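Local coordinates for EGF family domain-containing protein (Toxoplasma gondii, PDB 4Z80), which probably binds the rhoptry-neck protein RON2L1 as apical membrane antigen AMA4 in the parasite's moving junction during host-cell invasion, at residues 141-145 with 218-222; 117-123 with 290-294. All coordinates share one frame; numbering follows the deposited sequence.

Contact 1. Residues 141-145 with 218-222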
loop_
_atom_site.group_PDB
_atom_site.type_symbol
_atom_site.label_atom_id
_atom_site.label_comp_id
_atom_site.label_asym_id
_atom_site.label_seq_id
_atom_site.Cartn_x
_atom_site.Cartn_y
_atom_site.Cartn_z
ATOM N N ALA A 141 21.637 0.469 -13.502
ATOM C CA ALA A 141 22.848 1.253 -13.269
ATOM C C ALA A 141 22.605 2.523 -12.462
ATOM O O ALA A 141 23.489 2.971 -11.739
ATOM C CB ALA A 141 23.494 1.606 -14.598
ATOM N N ALA A 142 21.412 3.105 -12.577
ATOM C CA ALA A 142 21.119 4.362 -11.887
ATOM C C ALA A 142 20.491 4.166 -10.504
ATOM O O ALA A 142 20.302 5.131 -9.758
ATOM C CB ALA A 142 20.198 5.225 -12.737
ATOM N N GLU A 143 20.164 2.921 -10.168
ATOM C CA GLU A 143 19.356 2.634 -8.982
ATOM C C GLU A 143 20.178 2.574 -7.696
ATOM O O GLU A 143 21.397 2.421 -7.733
ATOM C CB GLU A 143 18.596 1.318 -9.197
ATOM C CG GLU A 143 17.651 1.407 -10.404
ATOM C CD GLU A 143 16.941 0.110 -10.738
ATOM O OE1 GLU A 143 17.356 -0.958 -10.240
ATOM O OE2 GLU A 143 15.963 0.166 -11.512
ATOM N N VAL A 144 19.511 2.725 -6.556
ATOM C CA VAL A 144 20.197 2.587 -5.279
ATOM C C VAL A 144 20.889 1.228 -5.220
ATOM O O VAL A 144 20.409 0.251 -5.801
ATOM C CB VAL A 144 19.230 2.751 -4.077
ATOM C CG1 VAL A 144 18.568 4.121 -4.103
ATOM C CG2 VAL A 144 18.182 1.653 -4.057
ATOM N N ALA A 145 22.023 1.169 -4.529
ATOM C CA ALA A 145 22.794 -0.062 -4.439
ATOM C C ALA A 145 21.906 -1.175 -3.896
ATOM O O ALA A 145 21.081 -0.930 -3.018
ATOM C CB ALA A 145 24.013 0.129 -3.546
ATOM N N LYS A 218 16.241 7.987 -0.164
ATOM C CA LYS A 218 17.284 7.489 -1.046
ATOM C C LYS A 218 16.670 6.857 -2.285
ATOM O O LYS A 218 15.904 5.893 -2.184
ATOM C CB LYS A 218 18.170 6.479 -0.307
ATOM C CG LYS A 218 18.977 7.106 0.821
ATOM C CD LYS A 218 19.590 6.054 1.740
ATOM C CE LYS A 218 19.977 6.647 3.095
ATOM N NZ LYS A 218 18.788 7.141 3.854
ATOM N N GLY A 219 17.011 7.392 -3.455
ATOM C CA GLY A 219 16.412 6.951 -4.701
ATOM C C GLY A 219 17.377 6.957 -5.872
ATOM O O GLY A 219 18.560 7.277 -5.733
ATOM N N TYR A 220 16.865 6.590 -7.036
ATOM C CA TYR A 220 17.708 6.441 -8.207
ATOM C C TYR A 220 18.137 7.800 -8.731
ATOM O O TYR A 220 17.466 8.804 -8.514
ATOM C CB TYR A 220 16.996 5.625 -9.294
ATOM C CG TYR A 220 16.075 6.350 -10.267
ATOM C CD1 TYR A 220 14.788 6.734 -9.904
ATOM C CD2 TYR A 220 16.475 6.568 -11.580
ATOM C CE1 TYR A 220 13.944 7.349 -10.812
ATOM C CE2 TYR A 220 15.638 7.180 -12.492
ATOM C CZ TYR A 220 14.377 7.573 -12.103
ATOM O OH TYR A 220 13.546 8.174 -13.022
ATOM N N ASP A 221 19.301 7.804 -9.374
ATOM C CA ASP A 221 19.888 9.007 -9.954
ATOM C C ASP A 221 19.262 9.243 -11.327
ATOM O O ASP A 221 19.749 8.744 -12.338
ATOM C CB ASP A 221 21.405 8.841 -10.037
ATOM C CG ASP A 221 22.105 10.057 -10.613
ATOM O OD1 ASP A 221 21.425 11.068 -10.884
ATOM O OD2 ASP A 221 23.341 9.992 -10.776
ATOM N N TYR A 222 18.163 9.989 -11.350
ATOM C CA TYR A 222 17.410 10.187 -12.581
ATOM C C TYR A 222 18.207 11.047 -13.550
ATOM O O TYR A 222 18.089 10.892 -14.755
ATOM C CB TYR A 222 16.044 10.845 -12.303
ATOM C CG TYR A 222 16.138 12.332 -12.040
ATOM C CD1 TYR A 222 16.206 13.241 -13.093
ATOM C CD2 TYR A 222 16.179 12.824 -10.746
ATOM C CE1 TYR A 222 16.320 14.596 -12.857
ATOM C CE2 TYR A 222 16.285 14.175 -10.500
ATOM C CZ TYR A 222 16.355 15.058 -11.558
ATOM O OH TYR A 222 16.462 16.407 -11.314
#
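Ala142 and Tyr220 meet edge-on: the methyl CB of the alanine sits at the rim of the tyrosine ring, near its plane and 4.1 Å from CD2. The backbone sets Tyr220 CB against the other loop, 3.4 Å from Ala142 O and 3.8 Å from Glu143 CA. From there the first torsion directs CG between the backbone N and the carbonyl carbon (chi1 86°), and the ring runs on away from that loop until its hydroxyl bonds to Gly156 O. The same Ala142 CB also rests 3.6 Å from Asp221 O. One hydrogen bond joins the two backbones: Asp221 N donates to Ala142 O at 2.9 Å, nearly straight at 165°. Val144 closes the other end of the contact through a single branch: CG1 lies over the backbone of Gly219, 3.5 Å from its C, and also approaches Lys218 O at 3.7 Å. Glycine presents no side chain, and the methyl packs directly on main chain. Glu143 turns away, its carboxylate receiving the amides of Asn124, Val125 and Met126, whereas Asp221 extends CG anti to its backbone N (chi1 -179°) and accepts from Asn235 N through OD2 and from Gly224 N through OD1. Both buried carboxylates thus hold loop main chain by its N-H groups. The whole is loop-to-loop packing with little regular structure: the loop between strands 101-104 and 160-161 lies on the end of the short two-stranded ribbon 218-219/238-239, where the chain leaves strand 218-219 and makes an inverse gamma turn centred on Asp221.

Contact 2. Residues 117-123 with 290-294; sequences WKNEIHA and RLLGY
The Trp117 indole carries CG of its own neighbour Lys118 over the centre of one face, 3.5 Å above the plane, and meets Arg290 CG at its edge, 4.0 Å from CZ3. Leu292 CD2 approaches obliquely, 3.7 Å from CE3. The Arg290 guanidinium, turned 43° from the indole, takes both Lys118 O and a water at its edge, in plane. NH1 donates to Lys118 O at 2.8 Å on a lone pair, and NH2 adds a weak bond to the same oxygen; the bend at chi2 (86°) swings the group back to that carbonyl. The water accepts from Arg290 NH2 and donates to Glu120 OE2, bridging opposite charges that do not touch directly; Glu120 OE1 accepts from Tyr220 N. This lays the loop following strand 101-104 beside edge strand 289-291 of a four-stranded antiparallel sheet; that strand falls in the region related to apical membrane antigen 1 (PAN clan). The Tyr294 ring bears Ile121 CG2 on one face, a CH-pi contact 3.9 Å from the centroid and offset toward the rim, while Phe151 meets it edge-to-face. Ile121 CD1 reaches Gly293 CA at 4.0 Å, and Tyr294 OH bonds to Glu149 OE2. Glu149 OE2 also accepts from His122 N.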
loop_
_atom_site.group_PDB
_atom_site.type_symbol
_atom_site.label_atom_id
_atom_site.label_comp_id
_atom_site.label_asym_id
_atom_site.label_seq_id
_atom_site.Cartn_x
_atom_site.Cartn_y
_atom_site.Cartn_z
ATOM N N TRP A 117 12.173 0.127 4.294
ATOM C CA TRP A 117 11.262 0.133 3.149
ATOM C C TRP A 117 11.250 1.470 2.408
ATOM O O TRP A 117 10.903 1.513 1.233
ATOM C CB TRP A 117 9.830 -0.223 3.588
ATOM C CG TRP A 117 9.154 0.829 4.422
ATOM C CD1 TRP A 117 9.129 0.902 5.779
ATOM C CD2 TRP A 117 8.415 1.965 3.943
ATOM N NE1 TRP A 117 8.420 2.014 6.182
ATOM C CE2 TRP A 117 7.970 2.680 5.070
ATOM C CE3 TRP A 117 8.077 2.432 2.671
ATOM C CZ2 TRP A 117 7.209 3.848 4.965
ATOM C CZ3 TRP A 117 7.324 3.598 2.570
ATOM C CH2 TRP A 117 6.900 4.286 3.706
ATOM N N LYS A 118 11.640 2.543 3.085
ATOM C CA LYS A 118 11.574 3.876 2.486
ATOM C C LYS A 118 12.586 4.094 1.375
ATOM O O LYS A 118 12.411 5.000 0.556
ATOM C CB LYS A 118 11.761 4.944 3.561
ATOM C CG LYS A 118 10.626 4.981 4.545
ATOM C CD LYS A 118 10.824 6.083 5.564
ATOM C CE LYS A 118 9.724 6.070 6.601
ATOM N NZ LYS A 118 9.961 7.093 7.651
ATOM N N ASN A 119 13.658 3.309 1.352
ATOM C CA ASN A 119 14.601 3.384 0.236
ATOM C C ASN A 119 13.942 2.850 -1.026
ATOM O O ASN A 119 13.068 1.984 -0.955
ATOM C CB ASN A 119 15.872 2.587 0.516
ATOM C CG ASN A 119 16.641 3.089 1.720
ATOM O OD1 ASN A 119 16.286 4.090 2.344
ATOM N ND2 ASN A 119 17.710 2.372 2.062
ATOM N N GLU A 120 14.343 3.353 -2.189
ATOM C CA GLU A 120 13.769 2.860 -3.428
ATOM C C GLU A 120 14.162 1.418 -3.722
ATOM O O GLU A 120 15.156 0.897 -3.205
ATOM C CB GLU A 120 14.180 3.740 -4.606
ATOM C CG GLU A 120 13.413 5.042 -4.681
ATOM C CD GLU A 120 13.690 5.811 -5.958
ATOM O OE1 GLU A 120 14.418 5.293 -6.825
ATOM O OE2 GLU A 120 13.176 6.937 -6.083
ATOM N N ILE A 121 13.371 0.788 -4.580
ATOM C CA ILE A 121 13.672 -0.543 -5.090
ATOM C C ILE A 121 14.848 -0.543 -6.055
ATOM O O ILE A 121 15.267 0.508 -6.559
ATOM C CB ILE A 121 12.433 -1.159 -5.799
ATOM C CG1 ILE A 121 12.061 -0.359 -7.065
ATOM C CG2 ILE A 121 11.259 -1.224 -4.831
ATOM C CD1 ILE A 121 10.903 -0.958 -7.873
ATOM N N HIS A 122 15.373 -1.740 -6.302
ATOM C CA HIS A 122 16.385 -1.976 -7.320
ATOM C C HIS A 122 15.877 -3.103 -8.219
ATOM O O HIS A 122 16.350 -4.236 -8.132
ATOM C CB HIS A 122 17.734 -2.340 -6.693
ATOM C CG HIS A 122 18.852 -2.442 -7.684
ATOM N ND1 HIS A 122 19.935 -1.590 -7.666
ATOM C CD2 HIS A 122 19.040 -3.264 -8.744
ATOM C CE1 HIS A 122 20.749 -1.893 -8.664
ATOM N NE2 HIS A 122 20.226 -2.902 -9.338
ATOM N N ALA A 123 14.900 -2.800 -9.068
ATOM C CA ALA A 123 14.302 -3.833 -9.911
ATOM C C ALA A 123 14.952 -3.931 -11.297
ATOM O O ALA A 123 14.419 -4.599 -12.181
ATOM C CB ALA A 123 12.800 -3.589 -10.056
ATOM N N ARG A 290 3.342 7.250 -0.110
ATOM C CA ARG A 290 4.505 6.691 -0.801
ATOM C C ARG A 290 4.118 5.393 -1.500
ATOM O O ARG A 290 3.685 4.446 -0.853
ATOM C CB ARG A 290 5.646 6.439 0.183
ATOM C CG ARG A 290 6.986 6.231 -0.484
ATOM C CD ARG A 290 7.673 7.577 -0.735
ATOM N NE ARG A 290 8.923 7.414 -1.472
ATOM C CZ ARG A 290 10.039 6.921 -0.943
ATOM N NH1 ARG A 290 10.052 6.532 0.325
ATOM N NH2 ARG A 290 11.131 6.804 -1.679
ATOM N N LEU A 291 4.254 5.362 -2.821
ATOM C CA LEU A 291 3.994 4.155 -3.595
ATOM C C LEU A 291 5.096 3.137 -3.343
ATOM O O LEU A 291 6.263 3.509 -3.231
ATOM C CB LEU A 291 3.914 4.477 -5.087
ATOM C CG LEU A 291 2.838 5.487 -5.496
ATOM C CD1 LEU A 291 2.948 5.757 -6.983
ATOM C CD2 LEU A 291 1.441 5.023 -5.141
ATOM N N LEU A 292 4.709 1.866 -3.231
ATOM C CA LEU A 292 5.659 0.762 -3.114
ATOM C C LEU A 292 5.813 0.098 -4.475
ATOM O O LEU A 292 4.845 -0.049 -5.226
ATOM C CB LEU A 292 5.202 -0.258 -2.079
ATOM C CG LEU A 292 4.943 0.273 -0.669
ATOM C CD1 LEU A 292 4.420 -0.849 0.224
ATOM C CD2 LEU A 292 6.192 0.886 -0.070
ATOM N N GLY A 293 7.030 -0.329 -4.791
ATOM C CA GLY A 293 7.305 -0.911 -6.091
ATOM C C GLY A 293 7.018 -2.400 -6.181
ATOM O O GLY A 293 6.971 -2.968 -7.266
ATOM N N TYR A 294 6.815 -3.021 -5.025
ATOM C CA TYR A 294 6.639 -4.467 -4.926
ATOM C C TYR A 294 5.327 -4.829 -4.239
ATOM O O TYR A 294 4.926 -4.180 -3.260
ATOM C CB TYR A 294 7.792 -5.089 -4.142
ATOM C CG TYR A 294 9.167 -5.021 -4.771
ATOM C CD1 TYR A 294 9.351 -5.212 -6.134
ATOM C CD2 TYR A 294 10.288 -4.797 -3.985
ATOM C CE1 TYR A 294 10.624 -5.179 -6.699
ATOM C CE2 TYR A 294 11.563 -4.769 -4.533
ATOM C CZ TYR A 294 11.724 -4.959 -5.891
ATOM O OH TYR A 294 12.998 -4.926 -6.450
HETATM O O HOH W 1 10.912 7.297 -4.581
#

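Both contacts are largely buried, but contact 2 lies about 12 Å from the chain centre and contact 1 about 23 Å, their own centres being 11 Å apart. Each uses the long loop between strands 101-104 and 160-161: residues 117-123 pack beside a sheet edge, residues 141-145 against a two-stranded ribbon. Contact 2 relies on rings, aliphatic groups and an arginine gripping a carbonyl; contact 1 has small methyls on main chain and at one ring edge, with a single backbone bond. Two residues of contact 2 tie them together: Glu120 holds the chain just after strand 218-219 through its carboxylate, and His122 ND1 bonds to Val144 O.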